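Local coordinates for enoyl-CoA hydratase/isomerase family protein (Pseudomonas syringae pv. tomato, PDB 3OT6) that belongs to the enoyl-CoA hydratase/isomerase (crotonase) family and probably acts on acyl-CoA thioesters, its exact substrate and reaction being unestablished, at residues I29-I35 / L79-G83; L91-P96 / H205-L210; F111-A116 / L146-L151; Y118-A123 / G175-V181. All coordinates share one frame. Numbering follows the deposited sequence.

Contact 1 (I29-I35 / L79-G83); sequences ISPDVII and LVAQG
Ile34 lays its side chain (chi1 m, chi2 t) across the face of helix 73-91 formed by Leu79, Gln82 and Gly83: its CD1 sits 3.8 Å from Leu79 CD1, 3.8 Å from Gln82 CB and 3.6 Å from the backbone N of Gly83. Leu79, with chi1 t and chi2 p, has a sideways CA-CB bond, but its end comes nearer to 29-35, where its CD1 also meets Pro31 CD at 3.6 Å, Ser30 C at 3.7 Å and Ile29 O at 3.9 Å. Gln82 (chi1 m, chi2 t) directs its CA-CB bond toward the other helix, and its end lies beside Pro31 and Ile35. Residues 29-30 are extended and 31-35 form the first turn of helix 31-46; Ser30 (chi1 p) is its N-cap, its OG accepting from Val33 N at 3.1 Å. Pro31 follows as N1, a position that needs no amide donor. The short axes of 31-35 and 79-83 run nearly parallel, 9.9 Å apart at a crossing angle of 22°, with Pro31 CA 6.1 Å from Leu79 CA and Ile34 CA 6.6 Å from Gly83 CA. Val68 of helix 66-71 touches both Pro31 and Leu79. This is largely apolar packing of two near-parallel helices, in which a capped helix start rests on the long helix 73-91 of the crotonase fold.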
# COMPACT_ATOMS: atom_id res chain seq x y z
N ILE A 29 -7.05 4.48 -7.06
CA ILE A 29 -7.71 3.87 -5.96
C ILE A 29 -9.07 4.55 -5.89
O ILE A 29 -9.20 5.69 -5.46
CB ILE A 29 -6.89 4.05 -4.64
CG1 ILE A 29 -5.43 3.63 -4.83
CG2 ILE A 29 -7.53 3.29 -3.47
CD1 ILE A 29 -5.21 2.18 -5.38
N SER A 30 -10.09 3.83 -6.36
CA SER A 30 -11.46 4.34 -6.36
C SER A 30 -12.20 3.66 -5.23
O SER A 30 -11.64 2.79 -4.57
CB SER A 30 -12.13 3.98 -7.68
OG SER A 30 -12.15 2.56 -7.86
N PRO A 31 -13.47 4.09 -4.95
CA PRO A 31 -14.30 3.32 -3.97
C PRO A 31 -14.48 1.82 -4.30
O PRO A 31 -14.39 0.98 -3.41
CB PRO A 31 -15.62 4.07 -3.98
CG PRO A 31 -15.19 5.54 -4.23
CD PRO A 31 -14.05 5.43 -5.23
N ASP A 32 -14.67 1.51 -5.57
CA ASP A 32 -14.80 0.12 -6.03
C ASP A 32 -13.50 -0.64 -5.81
O ASP A 32 -13.53 -1.77 -5.34
CB ASP A 32 -15.10 0.11 -7.53
CG ASP A 32 -16.54 0.56 -7.87
OD1 ASP A 32 -17.38 0.79 -6.97
OD2 ASP A 32 -16.81 0.70 -9.10
N VAL A 33 -12.36 -0.01 -6.11
CA VAL A 33 -11.07 -0.65 -5.85
C VAL A 33 -10.93 -1.08 -4.41
O VAL A 33 -10.50 -2.19 -4.17
CB VAL A 33 -9.89 0.19 -6.32
CG1 VAL A 33 -8.60 -0.35 -5.79
CG2 VAL A 33 -9.84 0.20 -7.86
N ILE A 34 -11.38 -0.28 -3.47
CA ILE A 34 -11.21 -0.61 -2.06
C ILE A 34 -12.12 -1.77 -1.64
O ILE A 34 -11.72 -2.63 -0.86
CB ILE A 34 -11.42 0.64 -1.17
CG1 ILE A 34 -10.32 1.66 -1.51
CG2 ILE A 34 -11.42 0.26 0.31
CD1 ILE A 34 -10.58 3.01 -0.97
N ILE A 35 -13.35 -1.76 -2.16
CA ILE A 35 -14.28 -2.82 -1.96
C ILE A 35 -13.70 -4.13 -2.56
O ILE A 35 -13.70 -5.20 -1.91
CB ILE A 35 -15.61 -2.50 -2.60
CG1 ILE A 35 -16.30 -1.37 -1.81
CG2 ILE A 35 -16.47 -3.74 -2.54
CD1 ILE A 35 -17.52 -0.82 -2.46
N LEU A 79 -13.89 8.47 0.71
CA LEU A 79 -12.87 7.78 -0.02
C LEU A 79 -11.58 7.66 0.83
O LEU A 79 -10.98 6.58 0.91
CB LEU A 79 -12.60 8.39 -1.41
CG LEU A 79 -11.49 7.75 -2.28
CD1 LEU A 79 -11.72 6.28 -2.60
CD2 LEU A 79 -11.24 8.48 -3.62
N VAL A 80 -11.15 8.76 1.46
CA VAL A 80 -9.89 8.70 2.16
C VAL A 80 -10.08 7.88 3.40
O VAL A 80 -9.17 7.14 3.78
CB VAL A 80 -9.36 10.11 2.49
CG1 VAL A 80 -8.26 10.07 3.68
CG2 VAL A 80 -8.95 10.77 1.20
N ALA A 81 -11.24 7.98 4.04
CA ALA A 81 -11.49 7.12 5.24
C ALA A 81 -11.42 5.62 4.90
O ALA A 81 -10.86 4.80 5.70
CB ALA A 81 -12.82 7.48 5.96
N GLN A 82 -11.92 5.25 3.72
CA GLN A 82 -11.95 3.83 3.34
C GLN A 82 -10.55 3.40 3.03
O GLN A 82 -10.12 2.30 3.34
CB GLN A 82 -12.77 3.63 2.08
CG GLN A 82 -14.26 3.69 2.10
CD GLN A 82 -14.75 3.54 0.56
OE1 GLN A 82 -14.96 4.57 -0.13
NE2 GLN A 82 -14.84 2.25 0.02
N GLY A 83 -9.81 4.27 2.35
CA GLY A 83 -8.49 3.91 1.93
C GLY A 83 -7.54 3.80 3.12
O GLY A 83 -6.64 2.92 3.12

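Contact 2 (L91-P96 / H205-L210); sequences LSHPFP and HKKTKL
In this crotonase-fold chain the irregular link 91-96, leading from helix 73-91 to strand 97-100, lies against one side of the C-terminal helix 202-230. Along that helix, His205 (chi1 t, chi2 81°) comes first: Pro96 CG sits over one face of its ring, 3.7 Å from the centroid, in a CH-pi contact, while Pro94 O lies at the ring edge, 3.8 Å from CD2. Lys206 puts CB 3.7 Å from Pro94 O and CD 3.8 Å from Pro94 CB; Pro94 CA and Lys206 CA are 4.8 Å apart, the closest backbone approach. One turn after His205, Lys209 (t, t, m, t) points into the link, its CD 3.4 Å from Leu91 O. Its NZ gives His93 O a hydrogen bond of 2.8 Å and weak ones to Phe95 O (3.3 Å) and His205 NE2 (3.2 Å), and is salt-bridged to Asp117. Leu210 comes last, its CA 6.2 Å from Ser92 CA and its CD2 3.4 Å from Ser92 CB.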
# COMPACT_ATOMS: atom_id res chain seq x y z
N LEU A 91 -2.11 -3.57 7.64
CA LEU A 91 -1.05 -3.61 8.66
C LEU A 91 -1.47 -4.52 9.81
O LEU A 91 -0.66 -4.90 10.66
CB LEU A 91 -0.78 -2.21 9.19
CG LEU A 91 -0.01 -1.31 8.20
CD1 LEU A 91 -0.25 0.14 8.60
CD2 LEU A 91 1.43 -1.67 8.33
N SER A 92 -2.75 -4.88 9.84
CA SER A 92 -3.16 -5.80 10.91
C SER A 92 -3.55 -7.17 10.32
O SER A 92 -4.03 -8.02 11.03
CB SER A 92 -4.21 -5.22 11.83
OG SER A 92 -5.26 -4.76 11.10
N HIS A 93 -3.18 -7.41 9.06
CA HIS A 93 -3.54 -8.63 8.42
C HIS A 93 -2.90 -9.85 9.10
O HIS A 93 -1.71 -9.87 9.37
CB HIS A 93 -3.16 -8.55 6.94
CG HIS A 93 -3.77 -9.61 6.10
ND1 HIS A 93 -5.14 -9.68 5.88
CD2 HIS A 93 -3.22 -10.68 5.45
CE1 HIS A 93 -5.40 -10.71 5.10
NE2 HIS A 93 -4.26 -11.34 4.83
N PRO A 94 -3.66 -10.94 9.26
CA PRO A 94 -3.11 -12.07 10.03
C PRO A 94 -1.99 -12.87 9.36
O PRO A 94 -1.29 -13.63 10.05
CB PRO A 94 -4.34 -12.91 10.37
CG PRO A 94 -5.39 -12.54 9.38
CD PRO A 94 -5.08 -11.09 8.93
N PHE A 95 -1.75 -12.65 8.08
CA PHE A 95 -0.65 -13.31 7.35
C PHE A 95 0.19 -12.21 6.65
O PHE A 95 -0.29 -11.07 6.49
CB PHE A 95 -1.20 -14.36 6.33
CG PHE A 95 -2.12 -15.32 6.94
CD1 PHE A 95 -1.62 -16.50 7.48
CD2 PHE A 95 -3.47 -15.03 7.08
CE1 PHE A 95 -2.46 -17.38 8.13
CE2 PHE A 95 -4.32 -15.90 7.73
CZ PHE A 95 -3.80 -17.07 8.28
N PRO A 96 1.42 -12.55 6.24
CA PRO A 96 2.32 -11.57 5.70
C PRO A 96 1.77 -10.96 4.40
O PRO A 96 1.23 -11.69 3.57
CB PRO A 96 3.60 -12.41 5.43
CG PRO A 96 3.56 -13.50 6.54
CD PRO A 96 2.09 -13.86 6.44
N HIS A 205 3.42 -14.81 14.18
CA HIS A 205 3.46 -13.66 13.29
C HIS A 205 2.28 -12.72 13.56
O HIS A 205 2.51 -11.51 13.75
CB HIS A 205 3.45 -14.15 11.87
CG HIS A 205 3.39 -13.07 10.86
ND1 HIS A 205 4.52 -12.37 10.46
CD2 HIS A 205 2.37 -12.61 10.10
CE1 HIS A 205 4.18 -11.51 9.50
NE2 HIS A 205 2.88 -11.64 9.27
N LYS A 206 1.05 -13.26 13.61
CA LYS A 206 -0.13 -12.48 13.80
C LYS A 206 -0.05 -11.75 15.14
O LYS A 206 -0.21 -10.54 15.18
CB LYS A 206 -1.37 -13.40 13.76
CG LYS A 206 -2.67 -12.70 14.10
CD LYS A 206 -3.93 -13.63 14.10
CE LYS A 206 -3.65 -14.88 14.97
NZ LYS A 206 -4.82 -15.79 15.21
N LYS A 207 0.19 -12.48 16.24
CA LYS A 207 0.21 -11.89 17.56
C LYS A 207 1.32 -10.84 17.64
O LYS A 207 1.07 -9.74 18.17
CB LYS A 207 0.47 -12.96 18.64
CG LYS A 207 -0.53 -14.16 18.79
CD LYS A 207 -1.97 -13.70 18.99
CE LYS A 207 -3.00 -14.85 18.71
NZ LYS A 207 -4.44 -14.37 18.80
N THR A 208 2.54 -11.14 17.15
CA THR A 208 3.64 -10.18 17.20
C THR A 208 3.30 -8.90 16.37
O THR A 208 3.54 -7.77 16.81
CB THR A 208 4.98 -10.80 16.76
OG1 THR A 208 5.27 -11.92 17.62
CG2 THR A 208 6.21 -9.80 16.81
N LYS A 209 2.69 -9.07 15.21
CA LYS A 209 2.29 -7.95 14.39
C LYS A 209 1.30 -7.02 15.12
O LYS A 209 1.50 -5.78 15.20
CB LYS A 209 1.69 -8.48 13.09
CG LYS A 209 1.15 -7.46 12.18
CD LYS A 209 0.50 -8.04 10.90
CE LYS A 209 1.40 -9.01 10.17
NZ LYS A 209 0.93 -9.16 8.82
N LEU A 210 0.22 -7.59 15.66
CA LEU A 210 -0.67 -6.74 16.47
C LEU A 210 0.02 -6.11 17.72
O LEU A 210 -0.35 -5.01 18.14
CB LEU A 210 -1.98 -7.46 16.85
CG LEU A 210 -2.74 -7.94 15.61
CD1 LEU A 210 -4.06 -8.63 16.04
CD2 LEU A 210 -3.02 -6.81 14.62

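Contact 3 (F111-A116 / L146-L151); sequences FLLLSA and LARDRL
Leu114 (chi1 m, chi2 t) fills the centre of this buried contact, which in the crotonase fold packs the C-terminal end of helix 108-113 against the last turns of helix 141-150. Its CD1 lies 3.5 Å from Ala147 CA and 3.8 Å from Leu146 O; its CD2 meets Leu151 CD2 at 3.7 Å and Arg150 CB at 3.8 Å. Leu114 and Leu146 also mark the closest backbone approach, CA to CA 6.1 Å. Beside them Phe111 (chi1 m) brings CD1 to 3.7 Å from Leu146 CD1, with Ala147 N near its ring plane. Leu146 (chi1 m, chi2 t) points toward 111-116 and continues onto Ala87 and Leu91 of helix 73-91.

Farther out, a water donates to Leu114 O at 2.6 Å and to Leu146 O at 2.7 Å, bridging the backbones of the two segments. Residues 114-115 keep small psi values before Ala116 turns extended, and Ser115 OG hydrogen-bonds to Phe111 O at 2.8 Å. At the polar edge Arg150 (chi1 t, chi2 p, chi3 p) curls back so that its guanidinium passes over Leu114 C; its NH2 (2.8 Å) and NH1 (2.9 Å) both donate hydrogen bonds to Ala116 O, near the guanidinium plane.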
# COMPACT_ATOMS: atom_id res chain seq x y z
N PHE A 111 1.39 4.86 -0.38
CA PHE A 111 0.92 4.39 0.91
C PHE A 111 0.69 2.90 0.99
O PHE A 111 0.78 2.31 2.07
CB PHE A 111 -0.28 5.17 1.38
CG PHE A 111 0.10 6.55 1.86
CD1 PHE A 111 1.04 6.71 2.90
CD2 PHE A 111 -0.44 7.68 1.28
CE1 PHE A 111 1.41 8.02 3.36
CE2 PHE A 111 -0.08 8.95 1.71
CZ PHE A 111 0.85 9.14 2.74
N LEU A 112 0.42 2.26 -0.13
CA LEU A 112 0.22 0.82 -0.07
C LEU A 112 1.52 0.15 0.34
O LEU A 112 1.45 -0.85 1.07
CB LEU A 112 -0.25 0.23 -1.40
CG LEU A 112 -1.57 0.71 -1.96
CD1 LEU A 112 -1.80 -0.06 -3.31
CD2 LEU A 112 -2.63 0.41 -0.97
N LEU A 113 2.68 0.66 -0.13
CA LEU A 113 4.00 0.11 0.27
C LEU A 113 4.35 0.31 1.77
O LEU A 113 5.19 -0.43 2.34
CB LEU A 113 5.13 0.68 -0.60
CG LEU A 113 5.02 0.59 -2.14
CD1 LEU A 113 5.84 1.72 -2.78
CD2 LEU A 113 5.48 -0.81 -2.59
N LEU A 114 3.76 1.33 2.37
CA LEU A 114 3.93 1.64 3.75
C LEU A 114 2.94 0.84 4.63
O LEU A 114 2.92 1.01 5.85
CB LEU A 114 3.78 3.16 3.95
CG LEU A 114 4.81 4.02 3.17
CD1 LEU A 114 4.86 5.48 3.64
CD2 LEU A 114 6.22 3.43 3.21
N SER A 115 2.15 -0.05 4.03
CA SER A 115 1.10 -0.73 4.76
C SER A 115 1.35 -2.26 4.79
O SER A 115 0.46 -3.00 5.10
CB SER A 115 -0.22 -0.49 4.03
OG SER A 115 -0.53 0.88 4.05
N ALA A 116 2.53 -2.72 4.45
CA ALA A 116 2.74 -4.11 4.13
C ALA A 116 3.91 -4.63 4.99
O ALA A 116 4.61 -3.85 5.69
CB ALA A 116 3.12 -4.23 2.62
N LEU A 146 1.36 6.89 8.52
CA LEU A 146 1.92 5.76 7.79
C LEU A 146 3.33 6.06 7.36
O LEU A 146 4.19 5.19 7.38
CB LEU A 146 1.10 5.44 6.55
CG LEU A 146 -0.34 4.90 6.73
CD1 LEU A 146 -1.08 4.91 5.38
CD2 LEU A 146 -0.32 3.53 7.26
N ALA A 147 3.61 7.29 6.95
CA ALA A 147 4.96 7.61 6.46
C ALA A 147 5.92 7.70 7.63
O ALA A 147 7.04 7.19 7.58
CB ALA A 147 4.95 8.84 5.68
N ARG A 148 5.44 8.24 8.73
CA ARG A 148 6.29 8.45 9.88
C ARG A 148 6.81 7.14 10.39
O ARG A 148 7.95 7.05 10.83
CB ARG A 148 5.54 9.18 11.00
CG ARG A 148 6.53 9.73 12.05
CD ARG A 148 5.88 10.24 13.35
NE ARG A 148 4.72 11.14 13.15
CZ ARG A 148 4.85 12.45 12.96
NH1 ARG A 148 6.10 13.04 12.97
NH2 ARG A 148 3.71 13.16 12.78
N ASP A 149 5.98 6.12 10.32
CA ASP A 149 6.28 4.89 10.98
C ASP A 149 7.23 4.07 10.16
O ASP A 149 7.93 3.26 10.74
CB ASP A 149 4.99 4.06 11.28
CG ASP A 149 5.25 2.95 12.31
OD1 ASP A 149 5.58 3.31 13.47
OD2 ASP A 149 5.20 1.74 11.95
N ARG A 150 7.27 4.25 8.83
CA ARG A 150 8.10 3.39 7.98
C ARG A 150 9.33 4.08 7.33
O ARG A 150 10.32 3.40 6.98
CB ARG A 150 7.27 2.75 6.82
CG ARG A 150 8.04 1.56 6.09
CD ARG A 150 8.20 0.28 7.01
NE ARG A 150 6.85 -0.19 7.31
CZ ARG A 150 6.24 -1.21 6.72
NH1 ARG A 150 6.85 -1.99 5.84
NH2 ARG A 150 4.99 -1.46 7.04
N LEU A 151 9.23 5.38 7.07
CA LEU A 151 10.25 6.05 6.28
C LEU A 151 11.45 6.43 7.15
O LEU A 151 11.30 6.72 8.34
CB LEU A 151 9.67 7.29 5.62
CG LEU A 151 8.62 6.96 4.55
CD1 LEU A 151 8.24 8.24 3.87
CD2 LEU A 151 9.02 5.84 3.49
O HOH W 1 3.67 2.55 7.86

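Contact 4 (Y118-A123 / G175-V181); sequences YRIGVA and GFLDKVV
Backbone pairing comes first: strand 118-122 and the short edge strand 179-181 run parallel, their axes 4.7 Å apart and 32° askew. Ile120 bridges Lys179, Gly121 Val180 and Val122 Val181, at CA-CA distances of 4.8, 4.9 and 5.0 Å. The ladder is Gly121 N to Lys179 O at 2.8 Å, Val181 N to Gly121 O at 3.1 Å and Ala123 N to Val181 O at 2.7 Å. Just before it, Asp178 N donates to Arg119 O at 2.9 Å.

Among apolar contacts, Ile120 CG2 meets Val181 CG2 at 4.1 Å on one face. On the other, Leu177 CD1 lies 3.6 Å from Gly121 CA, where a side chain would clash. In a CH-pi contact, Asp178 CB lies over the Tyr118 ring, 4.1 Å from its centroid.

Arg119 (chi1 m, chi2 p) makes a bidentate salt bridge with Asp178, NE to OD2 and NH2 to OD1, both 2.7 Å. Separately, Arg119 N hydrogen-bonds to Asp178 OD2 at 2.7 Å, and Arg119 NH1 and NH2 to Gly175 O, the Schellman glycine ending helix 168-174, at 2.8 and 2.9 Å. Asp178 thus balances the buried charge, while Gly175 O and Leu113 O also accept from its NH groups.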
# COMPACT_ATOMS: atom_id res chain seq x y z
N TYR A 118 6.58 -6.61 3.62
CA TYR A 118 7.77 -6.70 2.81
C TYR A 118 7.42 -5.98 1.48
O TYR A 118 6.28 -6.16 0.93
CB TYR A 118 8.17 -8.20 2.53
CG TYR A 118 9.61 -8.26 2.05
CD1 TYR A 118 10.64 -8.44 2.97
CD2 TYR A 118 9.94 -8.01 0.73
CE1 TYR A 118 11.98 -8.41 2.59
CE2 TYR A 118 11.33 -7.98 0.30
CZ TYR A 118 12.32 -8.17 1.25
OH TYR A 118 13.66 -8.12 0.94
N ARG A 119 8.36 -5.21 0.92
CA ARG A 119 8.05 -4.44 -0.30
C ARG A 119 9.13 -4.62 -1.31
O ARG A 119 10.28 -4.44 -1.00
CB ARG A 119 7.91 -2.94 0.01
CG ARG A 119 6.67 -2.56 0.83
CD ARG A 119 6.86 -2.66 2.34
NE ARG A 119 8.24 -2.33 2.73
CZ ARG A 119 8.67 -1.09 3.02
NH1 ARG A 119 7.81 -0.05 3.06
NH2 ARG A 119 9.97 -0.89 3.30
N ILE A 120 8.77 -4.91 -2.54
CA ILE A 120 9.77 -5.09 -3.62
C ILE A 120 9.43 -4.23 -4.79
O ILE A 120 8.26 -4.21 -5.24
CB ILE A 120 9.82 -6.56 -4.14
CG1 ILE A 120 9.99 -7.52 -2.96
CG2 ILE A 120 10.97 -6.73 -5.17
CD1 ILE A 120 10.03 -9.04 -3.38
N GLY A 121 10.41 -3.51 -5.28
CA GLY A 121 10.15 -2.64 -6.43
C GLY A 121 11.02 -3.05 -7.61
O GLY A 121 11.83 -3.95 -7.48
N VAL A 122 10.86 -2.40 -8.75
CA VAL A 122 11.63 -2.77 -9.97
C VAL A 122 12.47 -1.59 -10.41
O VAL A 122 11.99 -0.44 -10.33
CB VAL A 122 10.74 -3.35 -11.13
CG1 VAL A 122 10.13 -4.64 -10.67
CG2 VAL A 122 9.63 -2.40 -11.50
N ALA A 123 13.71 -1.85 -10.82
CA ALA A 123 14.61 -0.81 -11.41
C ALA A 123 14.07 -0.23 -12.72
O ALA A 123 13.49 -0.95 -13.55
CB ALA A 123 15.99 -1.44 -11.67
N GLY A 175 12.76 4.01 2.42
CA GLY A 175 11.90 3.12 3.19
C GLY A 175 10.60 2.70 2.53
O GLY A 175 9.80 1.96 3.14
N PHE A 176 10.37 3.16 1.29
CA PHE A 176 9.23 2.68 0.51
C PHE A 176 9.41 1.22 0.10
O PHE A 176 8.38 0.50 -0.04
CB PHE A 176 8.99 3.55 -0.72
CG PHE A 176 8.50 4.93 -0.39
CD1 PHE A 176 7.14 5.15 -0.13
CD2 PHE A 176 9.39 6.01 -0.36
CE1 PHE A 176 6.69 6.44 0.25
CE2 PHE A 176 8.93 7.31 -0.01
CZ PHE A 176 7.59 7.51 0.30
N LEU A 177 10.67 0.79 -0.08
CA LEU A 177 10.97 -0.54 -0.65
C LEU A 177 11.99 -1.22 0.23
O LEU A 177 12.79 -0.56 0.83
CB LEU A 177 11.57 -0.38 -2.08
CG LEU A 177 10.67 0.16 -3.21
CD1 LEU A 177 11.39 0.16 -4.56
CD2 LEU A 177 9.24 -0.56 -3.32
N ASP A 178 11.98 -2.54 0.29
CA ASP A 178 13.06 -3.31 0.97
C ASP A 178 14.03 -3.92 -0.07
O ASP A 178 15.15 -4.32 0.28
CB ASP A 178 12.45 -4.41 1.87
CG ASP A 178 11.37 -3.84 2.82
OD1 ASP A 178 11.76 -2.91 3.57
OD2 ASP A 178 10.16 -4.27 2.77
N LYS A 179 13.59 -3.98 -1.34
CA LYS A 179 14.40 -4.64 -2.35
C LYS A 179 14.03 -4.13 -3.72
O LYS A 179 12.84 -3.90 -4.03
CB LYS A 179 14.21 -6.19 -2.28
CG LYS A 179 15.15 -7.03 -3.12
CD LYS A 179 14.75 -8.54 -3.09
CE LYS A 179 15.24 -9.28 -1.83
NZ LYS A 179 16.72 -9.01 -1.53
N VAL A 180 15.08 -3.95 -4.53
CA VAL A 180 14.96 -3.56 -5.94
C VAL A 180 15.54 -4.68 -6.86
O VAL A 180 16.71 -5.11 -6.70
CB VAL A 180 15.60 -2.16 -6.20
CG1 VAL A 180 15.60 -1.81 -7.71
CG2 VAL A 180 14.87 -1.08 -5.40
N VAL A 181 14.68 -5.18 -7.75
CA VAL A 181 15.08 -6.17 -8.74
C VAL A 181 14.73 -5.64 -10.14
O VAL A 181 14.23 -4.48 -10.29
CB VAL A 181 14.42 -7.54 -8.46
CG1 VAL A 181 14.76 -8.04 -7.01
CG2 VAL A 181 12.94 -7.52 -8.68

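Following the chain from the N terminus, contact 1 closes first, joining helices 31-46 and 73-91 across 43 residues. The latter helix runs into 91-96, where contact 2 opens; it closes only at helix 202-230, after 108 residues. Within that span lie contacts 3 and 4, closing loops of 29 and 51 residues; their segments alternate and so cross. They meet where Arg119 NH1 probably bonds to Leu113 O, with the like-charged Arg150 close by. Leu91 connects contacts 2 and 3, packing on Leu146 and Ser115. Contacts 1 and 3 pack helices, contact 2 fixes the link from helix 73-91 to the sheet on the C-terminal helix, and contact 4 adds the edge strand 179-181.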